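PDB 3U0A: acyl-CoA thioesterase II TesB2 from Mycobacterium marinum, which probably catalyses the hydrolysis of fatty acyl-CoA thioesters to free fatty acids and coenzyme A. Local coordinates for residues Tyr195-Gly203 against Ala266-Thr274. Sequence-based numbering, arbitrary orientation.
Sequences YMSDLTLLG and AAVMQEGLT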
# COMPACT_ATOMS: atom_id res chain seq x y z
N TYR A 195 -10.04 -3.08 11.14
CA TYR A 195 -10.23 -2.24 12.31
C TYR A 195 -9.10 -2.38 13.33
O TYR A 195 -8.49 -1.38 13.77
CB TYR A 195 -11.58 -2.57 12.98
CG TYR A 195 -11.90 -1.74 14.20
CD1 TYR A 195 -12.27 -0.43 14.06
CD2 TYR A 195 -11.77 -2.25 15.49
CE1 TYR A 195 -12.56 0.35 15.16
CE2 TYR A 195 -12.07 -1.47 16.60
CZ TYR A 195 -12.45 -0.17 16.42
OH TYR A 195 -12.73 0.65 17.48
N MET A 196 -8.81 -3.62 13.72
CA MET A 196 -7.74 -3.85 14.71
C MET A 196 -6.37 -3.40 14.21
O MET A 196 -5.58 -2.89 15.00
CB MET A 196 -7.68 -5.28 15.17
CG MET A 196 -8.81 -5.63 16.11
SD MET A 196 -8.55 -4.99 17.77
CE MET A 196 -7.16 -5.99 18.34
N SER A 197 -6.11 -3.55 12.90
CA SER A 197 -4.86 -3.04 12.32
C SER A 197 -4.82 -1.51 12.39
O SER A 197 -3.86 -0.92 12.86
CB SER A 197 -4.65 -3.51 10.87
OG SER A 197 -3.61 -2.79 10.21
N ASP A 198 -5.90 -0.87 12.00
CA ASP A 198 -5.96 0.57 12.18
C ASP A 198 -5.74 1.04 13.63
O ASP A 198 -5.32 2.18 13.82
CB ASP A 198 -7.27 1.13 11.60
CG ASP A 198 -7.24 1.24 10.07
OD1 ASP A 198 -6.12 1.20 9.50
OD2 ASP A 198 -8.31 1.36 9.45
N LEU A 199 -6.01 0.18 14.63
CA LEU A 199 -5.77 0.53 16.05
C LEU A 199 -4.38 0.19 16.51
O LEU A 199 -3.92 0.79 17.45
CB LEU A 199 -6.72 -0.19 17.01
CG LEU A 199 -8.21 0.05 16.82
CD1 LEU A 199 -9.04 -0.46 18.00
CD2 LEU A 199 -8.52 1.52 16.57
N THR A 200 -3.72 -0.76 15.85
CA THR A 200 -2.49 -1.36 16.43
C THR A 200 -1.21 -1.27 15.63
O THR A 200 -0.18 -1.31 16.22
CB THR A 200 -2.68 -2.84 16.74
OG1 THR A 200 -2.87 -3.56 15.51
CG2 THR A 200 -3.88 -3.01 17.63
N LEU A 201 -1.25 -1.19 14.31
CA LEU A 201 0.01 -1.23 13.54
C LEU A 201 0.95 -0.07 13.78
O LEU A 201 2.10 -0.30 13.96
CB LEU A 201 -0.22 -1.37 12.05
CG LEU A 201 1.00 -1.58 11.16
CD1 LEU A 201 1.79 -2.83 11.53
CD2 LEU A 201 0.52 -1.68 9.72
N LEU A 202 0.47 1.16 13.79
CA LEU A 202 1.35 2.31 13.84
C LEU A 202 2.16 2.39 15.14
O LEU A 202 3.21 3.06 15.20
CB LEU A 202 0.58 3.63 13.58
CG LEU A 202 0.40 3.99 12.09
CD1 LEU A 202 -0.52 5.21 11.90
CD2 LEU A 202 1.76 4.22 11.43
N GLY A 203 1.67 1.70 16.18
CA GLY A 203 2.42 1.49 17.43
C GLY A 203 3.82 0.90 17.19
O GLY A 203 4.75 1.20 17.92
N ALA A 266 -3.58 -11.82 5.40
CA ALA A 266 -3.57 -10.39 5.02
C ALA A 266 -2.20 -9.69 5.20
O ALA A 266 -1.39 -10.08 6.04
CB ALA A 266 -4.67 -9.60 5.73
N ALA A 267 -1.95 -8.68 4.35
CA ALA A 267 -0.77 -7.83 4.40
C ALA A 267 -1.24 -6.41 4.53
O ALA A 267 -2.29 -6.06 4.01
CB ALA A 267 0.08 -7.97 3.15
N VAL A 268 -0.50 -5.59 5.27
CA VAL A 268 -0.88 -4.19 5.45
C VAL A 268 0.36 -3.32 5.43
O VAL A 268 1.39 -3.69 5.99
CB VAL A 268 -1.58 -3.93 6.81
CG1 VAL A 268 -1.91 -2.46 6.96
CG2 VAL A 268 -2.84 -4.78 6.99
N MET A 269 0.25 -2.16 4.80
CA MET A 269 1.20 -1.06 4.96
C MET A 269 0.45 0.18 5.37
O MET A 269 -0.62 0.43 4.85
CB MET A 269 1.90 -0.80 3.66
CG MET A 269 2.94 -1.84 3.35
SD MET A 269 4.46 -1.19 4.01
CE MET A 269 5.28 -0.66 2.51
N GLN A 270 1.03 0.96 6.29
CA GLN A 270 0.42 2.18 6.79
C GLN A 270 1.49 3.16 7.20
O GLN A 270 2.47 2.82 7.87
CB GLN A 270 -0.46 1.85 7.98
CG GLN A 270 -1.10 3.02 8.71
CD GLN A 270 -2.28 2.56 9.57
OE1 GLN A 270 -2.19 1.53 10.24
NE2 GLN A 270 -3.39 3.29 9.54
N GLU A 271 1.30 4.40 6.75
CA GLU A 271 2.15 5.50 7.15
C GLU A 271 1.39 6.37 8.19
O GLU A 271 0.17 6.52 8.10
CB GLU A 271 2.56 6.30 5.91
CG GLU A 271 3.59 7.37 6.21
CD GLU A 271 4.15 8.03 4.96
OE1 GLU A 271 3.34 8.45 4.06
OE2 GLU A 271 5.41 8.13 4.89
N GLY A 272 2.10 6.92 9.15
CA GLY A 272 1.53 7.81 10.14
C GLY A 272 2.33 9.08 10.33
O GLY A 272 3.50 9.17 9.95
N LEU A 273 1.69 10.08 10.92
CA LEU A 273 2.39 11.24 11.43
C LEU A 273 3.13 10.83 12.69
O LEU A 273 2.57 10.14 13.51
CB LEU A 273 1.40 12.38 11.73
CG LEU A 273 1.99 13.74 12.06
CD1 LEU A 273 2.63 14.38 10.84
CD2 LEU A 273 0.89 14.60 12.64
N THR A 274 4.40 11.18 12.80
CA THR A 274 5.14 11.00 14.03
C THR A 274 6.09 12.18 14.13
O THR A 274 7.30 12.06 13.93
CB THR A 274 5.86 9.65 14.11
OG1 THR A 274 6.67 9.51 12.96
CG2 THR A 274 4.89 8.48 14.19
O HOH W 1 -3.77 -0.28 9.62
O HOH W 2 -5.15 4.00 11.99
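Gln270 reaches from strand 264-275 to the C-terminal part of helix 186-200, where its amide lies close to the Asp198 carboxylate. The two side chains cross at about a right angle, their flat groups turned 52° apart, with Gln270 NE2 3.4 Å from Asp198 OD1. A water ties them together: it donates to Asp198 OD1 (2.8 Å) and Gln270 OE1 (2.5 Å) and accepts from Ser197 OG (2.6 Å). Gln270 gets there with CG anti to its backbone N (chi1 176°) and an extended chain. A second water donates to Asp198 O and takes a weak bond from Gln270 NE2. Outside the pair, His223 bonds to Asp198 OD1 and Tyr239 to Ser197 OG, helping to fix both groups.

Apolar groups pack next to this polar centre. Leu201 CD2 lies 3.8 Å from Val268 CG1, the two side chains running past each other in opposite directions. Leu202 crosses the Gln270 stem, Leu202 CG 3.8 Å from Gln270 CG, with Leu202 CD2 3.6 Å from Gly272 N.

This is a hotdog helix packed on its sheet. Water held between an aspartate and a glutamine, with Ser220 touching Gln270, is consistent with the hydrolytic site of TesB-type thioesterases.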